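Local coordinates for DNA mismatch repair protein PMS1 (Saccharomyces cerevisiae, PDB 3H4L), which acts in DNA mismatch repair and probably binds and hydrolyses ATP in an N-terminal domain of the DNA gyrase B, Hsp90 and histidine kinase type, at residues T28-L33 / T172-V177; I47-Y52 / T176-Y181; Y260-K265 / I338-E343. One frame throughout, in Å; residues are numbered along the deposited sequence.

How the contacts relate
Contacts 1 and 2 sit side by side in the nucleotide-binding domain, their centres about 6 Å apart. Both use helix 167-184, which meets helix 26-39 in contact 1 and strand 44-50 in contact 2, and they merge where Cys174 SG packs 3.9 Å from Phe49 CZ. Contact 2 is wholly buried and purely apolar; contact 1 runs from a buried valine-cysteine pair to a partly exposed lysine-valine pair. Contact 3 belongs to the next domain, its centre about 26 Å from that of contact 1, and is also buried. There a loop without regular structure meets a strand, and a tyrosine-to-carbonyl hydrogen bond joins the apolar packing.

Contact 1 (T28-L33 / T172-V177); sequences TAVKEL and TKCLTV
Cys174 opens the contact from helix 167-184, its sulfur lodged against Val30 of helix 26-39. The thiol lies anti to the backbone nitrogen (chi1 178°), a torsion that carries it across to the valine, where Cys174 SG comes within 3.3 Å of Val30 CG2. The other branch of the valine is more distant, with Val30 CG1 4.2 Å from Cys174 SG. Both residues are buried, and Val30 also rests on Ile57 of strand 56-61, which places this pair on the sheet side of the two helices. Two residues on, Thr176 turns back on its own helix: its OG1 binds Thr172 O at 2.9 Å, from the face of that carbonyl opposite to the one used by Thr176 N. Val177 then presents CG1 to the aliphatic part of Lys31, 3.9 Å from its CG, the two side chains crossing at about a right angle. Lys31 CG is the atom that meets the valine, and the chain runs on extended beyond it. Val177 and Cys174 also touch Thr27. Helix 26-39 carries Glu32 into the pocket of the bound ATP analogue, and this pairing of helices above a mixed sheet is characteristic of the GHKL ATPase fold.

Contact 2 (I47-Y52 / T176-Y181); sequences IIFKDY and TVIQGY
The ring of Phe49 meets Ile178 at its edge, near the ring plane, with CE1 and CZ both 4.0 Å from Ile178 CD1. The methyl therefore faces the outer end of the ring, and the phenylalanine and isoleucine reach each other from opposite directions, one from the sheet and one from the helix. A second aromatic group, Phe171, earlier on helix 167-184, packs edge-to-face with Phe49, and Val192 and Ile57 touch Phe49 from the neighbouring strands. Ile47, two residues earlier on the same side of strand 44-50, approaches the same methyl tip to tip: its CD1 is 3.9 Å from Ile178 CD1. One terminal methyl of the helix is thus received by two side chains of the strand. Ile178 gets there by standing fully stretched, with chi2 at 175° placing CD1 at the far end of the chain; Ile47 is stretched in the same way. This is the layered arrangement of the GHKL ATPase domain, in which helices cover one face of a mixed sheet, and helix 167-184 leads on into strand 189-195, the parallel neighbour of strand 44-50, tied to it by backbone hydrogen bonds of Ile47 and Phe49 with Trp193. One turn from Ile178, Tyr181 leans on Val34 and Ile38 of helix 26-39, and its hydroxyl is hydrogen-bonded to Asp35.

Contact 3 (Y260-K265 / I338-E343); sequences YKIRVK and ILLHNE
Tyr260, just before strand 261-269, reaches to the backbone of His341, its hydroxyl donating to His341 O at 2.8 Å. The bond uses a lone pair in the carbonyl plane, at a C=O...donor angle of 126°, and that oxygen lies in the plane of the tyrosine ring, at its edge. The imidazole stands beside the phenol, rim to rim with the planes at 43°; the ring atoms Tyr260 CE1 and His341 CD2 are 3.6 Å apart. His341 CG lies anti to the backbone nitrogen (chi1 -179°), which brings the ring rim against the tyrosine, the two side chains crossing at a slant. Farther along, Ile262 CD1 and Leu340 CD1 make a looser apolar contact of 4.4 Å. Behind this layer further hydrogen bonds hold the loop. Glu343 OE1 accepts Leu340 N at 2.7 Å in a nearly straight bond, and His341 NE2 is hydrogen-bonded to the backbone nitrogen of Asn243. Asn342 is the N-cap of helix 343-362, its OD1 binding the amide of Ala345. The contact thus joins a strand of the four-stranded sheet to the entry of the last helix, within an alpha/beta domain of the S5 type that follows the ATPase domain in MutL-family proteins.

Contact 1 (T28-L33 / T172-V177)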
# COMPACT_ATOMS: atom_id res chain seq x y z
N THR B 28 -15.47 2.21 10.21
CA THR B 28 -16.80 1.64 10.40
C THR B 28 -17.38 1.33 9.03
O THR B 28 -17.96 0.27 8.81
CB THR B 28 -17.73 2.63 11.13
OG1 THR B 28 -17.15 2.97 12.40
CG2 THR B 28 -19.10 2.03 11.36
N ALA B 29 -17.21 2.26 8.09
CA ALA B 29 -17.73 2.04 6.75
C ALA B 29 -17.14 0.76 6.18
O ALA B 29 -17.86 -0.07 5.64
CB ALA B 29 -17.38 3.23 5.85
N VAL B 30 -15.83 0.59 6.32
CA VAL B 30 -15.15 -0.61 5.82
C VAL B 30 -15.69 -1.87 6.48
O VAL B 30 -15.91 -2.88 5.81
CB VAL B 30 -13.63 -0.54 6.08
CG1 VAL B 30 -12.97 -1.83 5.60
CG2 VAL B 30 -13.04 0.68 5.38
N LYS B 31 -15.87 -1.82 7.80
CA LYS B 31 -16.41 -2.97 8.52
C LYS B 31 -17.70 -3.41 7.85
O LYS B 31 -17.87 -4.58 7.53
CB LYS B 31 -16.74 -2.62 9.96
CG LYS B 31 -15.64 -2.78 10.96
CD LYS B 31 -16.25 -2.58 12.35
CE LYS B 31 -15.22 -2.70 13.46
NZ LYS B 31 -15.88 -2.56 14.79
N GLU B 32 -18.60 -2.45 7.64
CA GLU B 32 -19.91 -2.70 7.04
C GLU B 32 -19.83 -3.36 5.67
O GLU B 32 -20.62 -4.27 5.36
CB GLU B 32 -20.71 -1.40 6.95
CG GLU B 32 -20.98 -0.73 8.31
CD GLU B 32 -21.88 -1.55 9.21
OE1 GLU B 32 -22.17 -2.73 8.90
OE2 GLU B 32 -22.31 -1.01 10.26
N LEU B 33 -18.88 -2.92 4.87
CA LEU B 33 -18.69 -3.48 3.54
C LEU B 33 -18.12 -4.91 3.57
O LEU B 33 -18.62 -5.80 2.87
CB LEU B 33 -17.80 -2.56 2.71
CG LEU B 33 -18.45 -1.19 2.52
CD1 LEU B 33 -17.48 -0.27 1.79
CD2 LEU B 33 -19.77 -1.33 1.76
N THR B 172 -4.55 3.49 9.39
CA THR B 172 -3.93 2.44 10.16
C THR B 172 -4.99 1.80 11.06
O THR B 172 -5.00 0.59 11.24
CB THR B 172 -2.77 2.95 11.04
OG1 THR B 172 -1.85 3.70 10.24
CG2 THR B 172 -2.02 1.76 11.66
N LYS B 173 -5.89 2.61 11.62
CA LYS B 173 -6.93 2.02 12.47
C LYS B 173 -7.78 1.10 11.60
O LYS B 173 -8.15 -0.01 12.01
CB LYS B 173 -7.84 3.09 13.08
CG LYS B 173 -9.04 2.47 13.77
CD LYS B 173 -10.08 3.49 14.22
CE LYS B 173 -11.21 2.79 14.96
NZ LYS B 173 -12.35 3.69 15.27
N CYS B 174 -8.07 1.57 10.40
CA CYS B 174 -8.86 0.81 9.46
C CYS B 174 -8.10 -0.42 8.95
O CYS B 174 -8.71 -1.44 8.61
CB CYS B 174 -9.22 1.72 8.30
SG CYS B 174 -10.15 0.92 7.01
N LEU B 175 -6.78 -0.33 8.90
CA LEU B 175 -5.95 -1.44 8.43
C LEU B 175 -5.96 -2.55 9.47
O LEU B 175 -6.04 -3.74 9.15
CB LEU B 175 -4.51 -0.98 8.19
CG LEU B 175 -3.63 -1.95 7.40
CD1 LEU B 175 -4.28 -2.29 6.07
CD2 LEU B 175 -2.27 -1.33 7.18
N THR B 176 -5.87 -2.14 10.73
CA THR B 176 -5.88 -3.08 11.84
C THR B 176 -7.12 -3.97 11.73
O THR B 176 -7.03 -5.18 11.86
CB THR B 176 -5.93 -2.35 13.16
OG1 THR B 176 -4.79 -1.50 13.26
CG2 THR B 176 -5.93 -3.33 14.31
N VAL B 177 -8.26 -3.34 11.48
CA VAL B 177 -9.51 -4.06 11.34
C VAL B 177 -9.50 -4.96 10.12
O VAL B 177 -10.10 -6.04 10.14
CB VAL B 177 -10.68 -3.08 11.24
CG1 VAL B 177 -11.91 -3.78 10.67
CG2 VAL B 177 -10.97 -2.50 12.60

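Contact 2 (I47-Y52 / T176-Y181)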
# COMPACT_ATOMS: atom_id res chain seq x y z
N ILE B 47 -10.32 -4.67 -1.81
CA ILE B 47 -10.63 -3.35 -1.30
C ILE B 47 -9.65 -2.35 -1.90
O ILE B 47 -8.43 -2.50 -1.77
CB ILE B 47 -10.49 -3.33 0.23
CG1 ILE B 47 -11.40 -4.41 0.83
CG2 ILE B 47 -10.85 -1.98 0.78
CD1 ILE B 47 -11.26 -4.55 2.31
N ILE B 48 -10.19 -1.34 -2.56
CA ILE B 48 -9.36 -0.33 -3.19
C ILE B 48 -9.64 1.05 -2.60
O ILE B 48 -10.76 1.55 -2.66
CB ILE B 48 -9.61 -0.33 -4.71
CG1 ILE B 48 -9.15 -1.66 -5.30
CG2 ILE B 48 -8.86 0.79 -5.37
CD1 ILE B 48 -9.35 -1.79 -6.80
N PHE B 49 -8.61 1.65 -2.00
CA PHE B 49 -8.72 2.98 -1.40
C PHE B 49 -8.16 4.03 -2.33
O PHE B 49 -7.12 3.81 -2.96
CB PHE B 49 -7.90 3.08 -0.10
CG PHE B 49 -8.46 2.29 1.05
CD1 PHE B 49 -8.13 0.96 1.22
CD2 PHE B 49 -9.30 2.88 1.97
CE1 PHE B 49 -8.62 0.23 2.28
CE2 PHE B 49 -9.80 2.16 3.03
CZ PHE B 49 -9.46 0.84 3.19
N LYS B 50 -8.83 5.17 -2.44
CA LYS B 50 -8.29 6.26 -3.25
C LYS B 50 -7.91 7.35 -2.26
O LYS B 50 -8.73 7.81 -1.46
CB LYS B 50 -9.29 6.75 -4.28
CG LYS B 50 -9.40 5.79 -5.46
CD LYS B 50 -9.94 6.47 -6.72
CE LYS B 50 -10.09 5.46 -7.87
NZ LYS B 50 -10.60 6.09 -9.12
N ASP B 51 -6.64 7.72 -2.29
CA ASP B 51 -6.07 8.71 -1.39
C ASP B 51 -6.42 8.35 0.05
O ASP B 51 -6.98 9.15 0.80
CB ASP B 51 -6.53 10.13 -1.73
CG ASP B 51 -5.67 11.20 -1.04
OD1 ASP B 51 -4.45 10.97 -0.84
OD2 ASP B 51 -6.20 12.28 -0.71
N TYR B 52 -6.09 7.11 0.42
CA TYR B 52 -6.32 6.59 1.77
C TYR B 52 -7.75 6.64 2.32
O TYR B 52 -7.95 6.51 3.52
CB TYR B 52 -5.36 7.28 2.74
CG TYR B 52 -3.94 6.79 2.59
CD1 TYR B 52 -3.61 5.47 2.90
CD2 TYR B 52 -2.93 7.62 2.11
CE1 TYR B 52 -2.32 4.99 2.73
CE2 TYR B 52 -1.62 7.15 1.94
CZ TYR B 52 -1.33 5.83 2.25
OH TYR B 52 -0.06 5.32 2.10
N THR B 176 -5.87 -2.14 10.73
CA THR B 176 -5.88 -3.08 11.84
C THR B 176 -7.12 -3.97 11.73
O THR B 176 -7.03 -5.18 11.86
CB THR B 176 -5.93 -2.35 13.16
OG1 THR B 176 -4.79 -1.50 13.26
CG2 THR B 176 -5.93 -3.33 14.31
N VAL B 177 -8.26 -3.34 11.48
CA VAL B 177 -9.51 -4.06 11.34
C VAL B 177 -9.50 -4.96 10.12
O VAL B 177 -10.10 -6.04 10.14
CB VAL B 177 -10.68 -3.08 11.24
CG1 VAL B 177 -11.91 -3.78 10.67
CG2 VAL B 177 -10.97 -2.50 12.60
N ILE B 178 -8.84 -4.54 9.05
CA ILE B 178 -8.81 -5.39 7.87
C ILE B 178 -7.93 -6.60 8.17
O ILE B 178 -8.23 -7.72 7.75
CB ILE B 178 -8.31 -4.61 6.61
CG1 ILE B 178 -9.41 -3.69 6.10
CG2 ILE B 178 -7.92 -5.58 5.51
CD1 ILE B 178 -8.99 -2.78 4.94
N GLN B 179 -6.86 -6.38 8.94
CA GLN B 179 -5.97 -7.48 9.31
C GLN B 179 -6.76 -8.51 10.12
O GLN B 179 -6.58 -9.73 9.94
CB GLN B 179 -4.78 -6.96 10.12
CG GLN B 179 -3.88 -6.00 9.33
CD GLN B 179 -2.85 -5.31 10.19
OE1 GLN B 179 -3.17 -4.77 11.24
NE2 GLN B 179 -1.60 -5.31 9.74
N GLY B 180 -7.65 -8.03 10.99
CA GLY B 180 -8.46 -8.93 11.79
C GLY B 180 -9.31 -9.88 10.95
O GLY B 180 -9.36 -11.08 11.18
N TYR B 181 -9.99 -9.33 9.95
CA TYR B 181 -10.83 -10.14 9.10
C TYR B 181 -10.01 -11.14 8.29
O TYR B 181 -10.42 -12.28 8.06
CB TYR B 181 -11.62 -9.25 8.14
CG TYR B 181 -12.85 -8.57 8.71
CD1 TYR B 181 -14.03 -9.29 8.91
CD2 TYR B 181 -12.85 -7.19 8.98
CE1 TYR B 181 -15.18 -8.66 9.36
CE2 TYR B 181 -13.99 -6.56 9.43
CZ TYR B 181 -15.16 -7.29 9.61
OH TYR B 181 -16.32 -6.66 10.04

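Contact 3 (Y260-K265 / I338-E343)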
# COMPACT_ATOMS: atom_id res chain seq x y z
N TYR B 260 -21.64 -28.39 25.96
CA TYR B 260 -21.05 -27.08 26.19
C TYR B 260 -19.53 -27.09 26.34
O TYR B 260 -19.00 -26.87 27.43
CB TYR B 260 -21.68 -26.43 27.43
CG TYR B 260 -21.47 -24.94 27.52
CD1 TYR B 260 -22.08 -24.18 28.52
CD2 TYR B 260 -20.67 -24.27 26.59
CE1 TYR B 260 -21.91 -22.80 28.59
CE2 TYR B 260 -20.48 -22.89 26.65
CZ TYR B 260 -21.10 -22.16 27.65
OH TYR B 260 -20.91 -20.80 27.73
N LYS B 261 -18.83 -27.34 25.23
CA LYS B 261 -17.38 -27.35 25.21
C LYS B 261 -16.88 -26.21 24.33
O LYS B 261 -17.40 -25.99 23.22
CB LYS B 261 -16.84 -28.69 24.67
CG LYS B 261 -16.87 -29.86 25.66
CD LYS B 261 -16.00 -31.02 25.15
CE LYS B 261 -15.92 -32.18 26.14
NZ LYS B 261 -17.17 -32.98 26.18
N ILE B 262 -15.90 -25.46 24.81
CA ILE B 262 -15.36 -24.35 24.04
C ILE B 262 -13.96 -24.67 23.56
O ILE B 262 -13.03 -24.84 24.35
CB ILE B 262 -15.32 -23.04 24.85
CG1 ILE B 262 -16.71 -22.71 25.38
CG2 ILE B 262 -14.80 -21.91 23.97
CD1 ILE B 262 -16.74 -21.50 26.30
N ARG B 263 -13.81 -24.77 22.24
CA ARG B 263 -12.53 -25.05 21.64
C ARG B 263 -11.82 -23.73 21.34
O ARG B 263 -12.33 -22.90 20.57
CB ARG B 263 -12.73 -25.86 20.35
N VAL B 264 -10.67 -23.53 21.97
CA VAL B 264 -9.88 -22.31 21.78
C VAL B 264 -8.62 -22.63 20.97
O VAL B 264 -7.69 -23.28 21.47
CB VAL B 264 -9.49 -21.69 23.14
CG1 VAL B 264 -8.48 -20.56 22.94
CG2 VAL B 264 -10.73 -21.18 23.84
N LYS B 265 -8.60 -22.17 19.72
CA LYS B 265 -7.47 -22.41 18.84
C LYS B 265 -6.90 -21.12 18.30
O LYS B 265 -7.62 -20.13 18.10
CB LYS B 265 -7.88 -23.32 17.68
CG LYS B 265 -8.38 -24.69 18.12
CD LYS B 265 -8.71 -25.59 16.93
CE LYS B 265 -9.13 -26.97 17.41
NZ LYS B 265 -9.28 -27.95 16.30
N ILE B 338 -20.84 -9.48 22.19
CA ILE B 338 -21.34 -10.79 22.57
C ILE B 338 -21.13 -11.16 24.03
O ILE B 338 -20.12 -10.80 24.65
CB ILE B 338 -20.70 -11.89 21.71
CG1 ILE B 338 -19.21 -11.96 21.99
CG2 ILE B 338 -20.97 -11.62 20.24
CD1 ILE B 338 -18.54 -13.16 21.39
N LEU B 339 -22.09 -11.89 24.58
CA LEU B 339 -22.03 -12.35 25.96
C LEU B 339 -22.35 -13.83 25.92
O LEU B 339 -23.39 -14.24 25.40
CB LEU B 339 -23.05 -11.61 26.83
CG LEU B 339 -22.98 -10.09 26.89
CD1 LEU B 339 -23.81 -9.59 28.06
CD2 LEU B 339 -21.54 -9.63 27.05
N LEU B 340 -21.43 -14.65 26.44
CA LEU B 340 -21.62 -16.10 26.46
C LEU B 340 -22.44 -16.54 27.67
O LEU B 340 -22.65 -15.78 28.62
CB LEU B 340 -20.26 -16.81 26.45
CG LEU B 340 -19.33 -16.60 25.26
CD1 LEU B 340 -18.07 -17.43 25.45
CD2 LEU B 340 -20.03 -16.99 23.97
N HIS B 341 -22.89 -17.79 27.63
CA HIS B 341 -23.70 -18.38 28.70
C HIS B 341 -22.87 -18.61 29.97
O HIS B 341 -21.98 -19.47 29.99
CB HIS B 341 -24.29 -19.71 28.23
CG HIS B 341 -25.14 -20.38 29.26
ND1 HIS B 341 -26.34 -19.86 29.69
CD2 HIS B 341 -24.96 -21.52 29.96
CE1 HIS B 341 -26.87 -20.65 30.60
NE2 HIS B 341 -26.05 -21.67 30.78
N ASN B 342 -23.18 -17.86 31.02
CA ASN B 342 -22.45 -17.97 32.28
C ASN B 342 -21.01 -17.52 32.01
O ASN B 342 -20.06 -18.23 32.30
CB ASN B 342 -22.47 -19.43 32.76
CG ASN B 342 -22.05 -19.58 34.21
OD1 ASN B 342 -21.03 -19.04 34.64
ND2 ASN B 342 -22.83 -20.33 34.97
N GLU B 343 -20.87 -16.32 31.45
CA GLU B 343 -19.56 -15.79 31.11
C GLU B 343 -18.60 -15.76 32.30
O GLU B 343 -17.38 -15.88 32.12
CB GLU B 343 -19.69 -14.40 30.49
CG GLU B 343 -18.42 -13.91 29.79
CD GLU B 343 -18.70 -12.98 28.61
OE1 GLU B 343 -19.34 -13.43 27.63
OE2 GLU B 343 -18.30 -11.80 28.66